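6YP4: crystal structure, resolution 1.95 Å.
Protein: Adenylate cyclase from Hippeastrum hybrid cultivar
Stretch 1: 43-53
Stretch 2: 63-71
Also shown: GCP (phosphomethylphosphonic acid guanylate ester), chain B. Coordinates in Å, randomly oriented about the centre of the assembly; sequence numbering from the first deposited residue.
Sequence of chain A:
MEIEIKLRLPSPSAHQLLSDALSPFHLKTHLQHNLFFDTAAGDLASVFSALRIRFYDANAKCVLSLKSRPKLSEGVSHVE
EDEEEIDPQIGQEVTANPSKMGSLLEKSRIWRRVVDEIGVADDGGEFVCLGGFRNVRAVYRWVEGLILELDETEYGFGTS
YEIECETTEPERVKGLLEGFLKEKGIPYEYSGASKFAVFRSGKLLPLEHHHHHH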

# COMPACT_ATOMS: atom_id res chain seq x y z
N ASP A 43 -22.14 2.93 21.66
CA ASP A 43 -22.87 3.73 20.68
C ASP A 43 -22.41 3.43 19.26
O ASP A 43 -23.24 3.37 18.34
CB ASP A 43 -22.73 5.21 21.00
CG ASP A 43 -23.44 5.60 22.29
OD1 ASP A 43 -24.68 5.70 22.27
OD2 ASP A 43 -22.75 5.80 23.31
N LEU A 44 -21.10 3.24 19.04
CA LEU A 44 -20.64 2.93 17.69
C LEU A 44 -21.11 1.55 17.25
O LEU A 44 -21.55 1.38 16.10
CB LEU A 44 -19.11 3.02 17.59
CG LEU A 44 -18.49 4.40 17.32
CD1 LEU A 44 -18.82 5.40 18.41
CD2 LEU A 44 -16.98 4.28 17.19
N ALA A 45 -21.03 0.55 18.13
CA ALA A 45 -21.55 -0.78 17.80
C ALA A 45 -23.01 -0.72 17.39
O ALA A 45 -23.44 -1.42 16.47
CB ALA A 45 -21.36 -1.73 18.97
N SER A 46 -23.79 0.14 18.06
CA SER A 46 -25.22 0.27 17.77
C SER A 46 -25.50 0.82 16.37
O SER A 46 -26.57 0.57 15.83
CB SER A 46 -25.89 1.17 18.81
OG SER A 46 -26.06 0.48 20.04
N VAL A 47 -24.57 1.57 15.79
CA VAL A 47 -24.72 2.06 14.43
C VAL A 47 -23.80 1.32 13.47
O VAL A 47 -23.52 1.81 12.37
CB VAL A 47 -24.51 3.59 14.36
CG1 VAL A 47 -25.45 4.29 15.33
CG2 VAL A 47 -23.07 3.94 14.67
N PHE A 48 -23.30 0.15 13.88
CA PHE A 48 -22.59 -0.78 12.99
C PHE A 48 -21.22 -0.23 12.58
O PHE A 48 -20.80 -0.38 11.43
CB PHE A 48 -23.45 -1.12 11.78
CG PHE A 48 -24.85 -1.53 12.14
CD1 PHE A 48 -25.07 -2.50 13.12
CD2 PHE A 48 -25.96 -0.93 11.55
CE1 PHE A 48 -26.35 -2.87 13.48
CE2 PHE A 48 -27.25 -1.30 11.91
CZ PHE A 48 -27.44 -2.27 12.87
N SER A 49 -20.51 0.36 13.53
CA SER A 49 -19.26 1.05 13.27
C SER A 49 -18.18 0.50 14.18
O SER A 49 -18.44 0.10 15.32
CB SER A 49 -19.40 2.57 13.48
OG SER A 49 -20.25 3.16 12.51
N ALA A 50 -16.95 0.52 13.66
CA ALA A 50 -15.78 -0.03 14.32
C ALA A 50 -14.66 1.00 14.27
O ALA A 50 -14.32 1.48 13.18
CB ALA A 50 -15.34 -1.33 13.64
N LEU A 51 -14.11 1.36 15.43
CA LEU A 51 -13.00 2.32 15.53
C LEU A 51 -11.76 1.56 15.99
O LEU A 51 -11.72 1.04 17.12
CB LEU A 51 -13.35 3.46 16.48
CG LEU A 51 -12.37 4.59 16.78
CD1 LEU A 51 -12.06 5.37 15.53
CD2 LEU A 51 -12.99 5.51 17.83
N ARG A 52 -10.75 1.49 15.11
CA ARG A 52 -9.56 0.67 15.29
C ARG A 52 -8.31 1.54 15.31
O ARG A 52 -8.17 2.45 14.48
CB ARG A 52 -9.45 -0.35 14.14
CG ARG A 52 -8.29 -1.38 14.23
CD ARG A 52 -8.27 -2.29 12.99
NE ARG A 52 -7.92 -1.56 11.76
CZ ARG A 52 -8.17 -1.99 10.52
NH1 ARG A 52 -8.79 -3.15 10.33
NH2 ARG A 52 -7.80 -1.27 9.48
N ILE A 53 -7.41 1.26 16.24
CA ILE A 53 -6.04 1.77 16.19
C ILE A 53 -5.11 0.57 15.97
O ILE A 53 -5.08 -0.36 16.79
CB ILE A 53 -5.67 2.56 17.45
CG1 ILE A 53 -6.55 3.82 17.58
CG2 ILE A 53 -4.18 2.98 17.42
CD1 ILE A 53 -6.24 4.67 18.82
N VAL A 63 -2.10 3.37 12.45
CA VAL A 63 -3.19 3.75 11.55
C VAL A 63 -4.50 3.78 12.33
O VAL A 63 -4.86 2.80 12.99
CB VAL A 63 -3.31 2.79 10.34
CG1 VAL A 63 -4.47 3.22 9.43
CG2 VAL A 63 -1.98 2.73 9.54
N LEU A 64 -5.23 4.90 12.22
CA LEU A 64 -6.54 5.06 12.83
C LEU A 64 -7.62 4.88 11.77
O LEU A 64 -7.48 5.39 10.66
CB LEU A 64 -6.67 6.44 13.49
CG LEU A 64 -8.00 6.93 14.04
CD1 LEU A 64 -8.33 6.18 15.35
CD2 LEU A 64 -7.92 8.43 14.31
N SER A 65 -8.70 4.16 12.11
CA SER A 65 -9.73 3.94 11.10
C SER A 65 -11.12 3.86 11.71
O SER A 65 -11.31 3.32 12.81
CB SER A 65 -9.48 2.67 10.29
OG SER A 65 -9.45 1.52 11.11
N LEU A 66 -12.10 4.38 10.98
CA LEU A 66 -13.51 4.17 11.28
C LEU A 66 -14.12 3.39 10.13
O LEU A 66 -14.02 3.81 8.98
CB LEU A 66 -14.24 5.50 11.50
CG LEU A 66 -15.74 5.42 11.77
CD1 LEU A 66 -16.00 4.71 13.10
CD2 LEU A 66 -16.33 6.80 11.79
N LYS A 67 -14.71 2.23 10.43
CA LYS A 67 -15.34 1.40 9.41
C LYS A 67 -16.81 1.20 9.76
O LYS A 67 -17.13 0.86 10.90
CB LYS A 67 -14.66 0.05 9.29
CG LYS A 67 -13.34 0.07 8.56
CD LYS A 67 -12.58 -1.19 8.88
CE LYS A 67 -11.69 -1.60 7.73
NZ LYS A 67 -11.99 -3.00 7.35
N SER A 68 -17.69 1.39 8.78
CA SER A 68 -19.12 1.51 9.05
C SER A 68 -19.94 0.68 8.08
O SER A 68 -19.64 0.62 6.88
CB SER A 68 -19.57 2.97 8.98
OG SER A 68 -18.88 3.74 9.94
N ARG A 69 -20.99 0.05 8.62
CA ARG A 69 -22.00 -0.72 7.90
C ARG A 69 -21.37 -1.68 6.89
O ARG A 69 -21.53 -1.48 5.67
CB ARG A 69 -22.99 0.23 7.22
CG ARG A 69 -23.86 0.98 8.23
CD ARG A 69 -24.61 2.15 7.62
NE ARG A 69 -23.71 3.19 7.14
CZ ARG A 69 -23.14 4.10 7.92
NH1 ARG A 69 -23.37 4.10 9.23
NH2 ARG A 69 -22.33 5.01 7.40
N PRO A 70 -20.66 -2.71 7.33
CA PRO A 70 -20.08 -3.66 6.37
C PRO A 70 -21.13 -4.59 5.79
O PRO A 70 -22.13 -4.91 6.43
CB PRO A 70 -19.07 -4.45 7.21
CG PRO A 70 -19.47 -4.24 8.62
CD PRO A 70 -20.13 -2.90 8.69
N LYS A 71 -20.88 -5.02 4.56
CA LYS A 71 -21.68 -6.04 3.89
C LYS A 71 -20.75 -7.11 3.34
O LYS A 71 -19.62 -6.82 2.93
CB LYS A 71 -22.54 -5.45 2.76
CG LYS A 71 -23.30 -4.18 3.14
CD LYS A 71 -24.54 -4.00 2.27
CE LYS A 71 -24.67 -2.57 1.76
NZ LYS A 71 -25.86 -2.39 0.87
PG GCP B . -9.56 -6.93 6.79
O1G GCP B . -10.13 -8.14 6.10
O2G GCP B . -8.47 -7.34 7.75
O3G GCP B . -10.66 -6.21 7.54
C3B GCP B . -8.85 -5.83 5.52
PB GCP B . -8.22 -4.30 6.36
O1B GCP B . -9.13 -3.83 7.45
O2B GCP B . -6.81 -4.50 6.85
O3A GCP B . -8.21 -3.15 5.18
PA GCP B . -7.40 -1.74 5.44
O1A GCP B . -8.29 -0.63 4.91
O2A GCP B . -7.22 -1.59 6.94
O5' GCP B . -5.89 -1.79 4.69
C5' GCP B . -5.62 -2.84 3.77
C4' GCP B . -6.52 -2.72 2.47
O4' GCP B . -6.60 -1.28 1.88
C3' GCP B . -6.01 -3.43 1.54
O3' GCP B . -7.05 -4.16 0.84
C2' GCP B . -5.14 -2.40 0.54
O2' GCP B . -5.28 -2.76 -0.89
C1' GCP B . -5.49 -1.20 0.77
N9 GCP B . -4.30 -0.40 1.26
C8 GCP B . -4.08 -0.24 2.57
N7 GCP B . -2.97 0.50 2.74
C5 GCP B . -2.49 0.79 1.52
C6 GCP B . -1.37 1.51 1.10
O6 GCP B . -0.65 2.01 1.90
N1 GCP B . -1.12 1.65 -0.20
C2 GCP B . -1.95 1.09 -1.12
N2 GCP B . -1.57 1.31 -2.51
N3 GCP B . -3.03 0.38 -0.71
C4 GCP B . -3.30 0.23 0.61
O HOH W 1 -11.98 0.57 11.65
O HOH W 2 -6.65 1.11 11.83

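The two stretches form an antiparallel pair of β-strands whose backbones are bonded in strict alternation, with one face given to apolar packing and the other to binding a phosphate-bearing ligand. Strands 49-53 and 63-68 run at 165° to each other, and their axes approach to 4.6 Å. Ala-50 pairs with Lys-67 through two hydrogen bonds, Ala-50 N to Lys-67 O at 2.8 Å and Lys-67 N to Ala-50 O at 2.9 Å; Arg-52 and Ser-65 repeat the pattern, with Arg-52 N to Ser-65 O and Ser-65 N to Arg-52 O both at 3.0 Å. The narrow pairs alternate with these wide ones; at Leu-51 with Leu-66, between them, alpha carbons take over the contact: Leu-51 CA sits 3.4 Å from Ser-65 O, and Leu-66 CA lies 3.4 Å from Ala-50 O. Just before the strand, Phe-48 O accepts a further bond from Arg-69 N at 2.8 Å, extending the ladder to the corner at Arg-69, where the second stretch turns.

Alternation also sorts the side chains. Ser-49, Leu-51, Ile-53, Leu-64, Leu-66 and Ser-68 share one face. Leucines dominate its middle: Leu-64 CD1 meets Leu-51 CD1 at 3.8 Å and Ile-53 CG1 at 3.7 Å, so its methyl touches two successive same-face residues of the partner. Leu-44, from the weakly bonded helix preceding the strand, adds its CD2 at 4.2 Å from Leu-66 CD1. At the end of this face the two buried serines answer each other's polarity, Ser-49 OG and Ser-68 OG sharing a hydrogen bond of 3.0 Å.

The opposite face carries Ala-50, Arg-52, Ser-65 and Lys-67, and here the logic is electrostatic. Arg-52 NH1 and Lys-67 NZ stand only 4.4 Å apart, a proximity that would be costly without a counterion; the anionic phosphates of GCP supply one. Arg-52 NH1 and Lys-67 NZ each donate to GCP O1B at 3.0 Å, so both cations converge on a single oxygen, while Arg-52 NH2 reaches GCP O2A at 2.6 Å. That reading fits a nucleotide-binding role for a protein named adenylate cyclase.

Ser-65 serves this face through water. Its OG hydrogen-bonds water 2 at 2.9 Å, and that water accepts from Arg-52 NE at 3.0 Å and donates to Val-63 O at 2.7 Å, linking the guanidinium to the neighboring backbone. Water 1 likewise joins Ser-65 OG, at 2.8 Å, to Ala-50 O, at 2.9 Å.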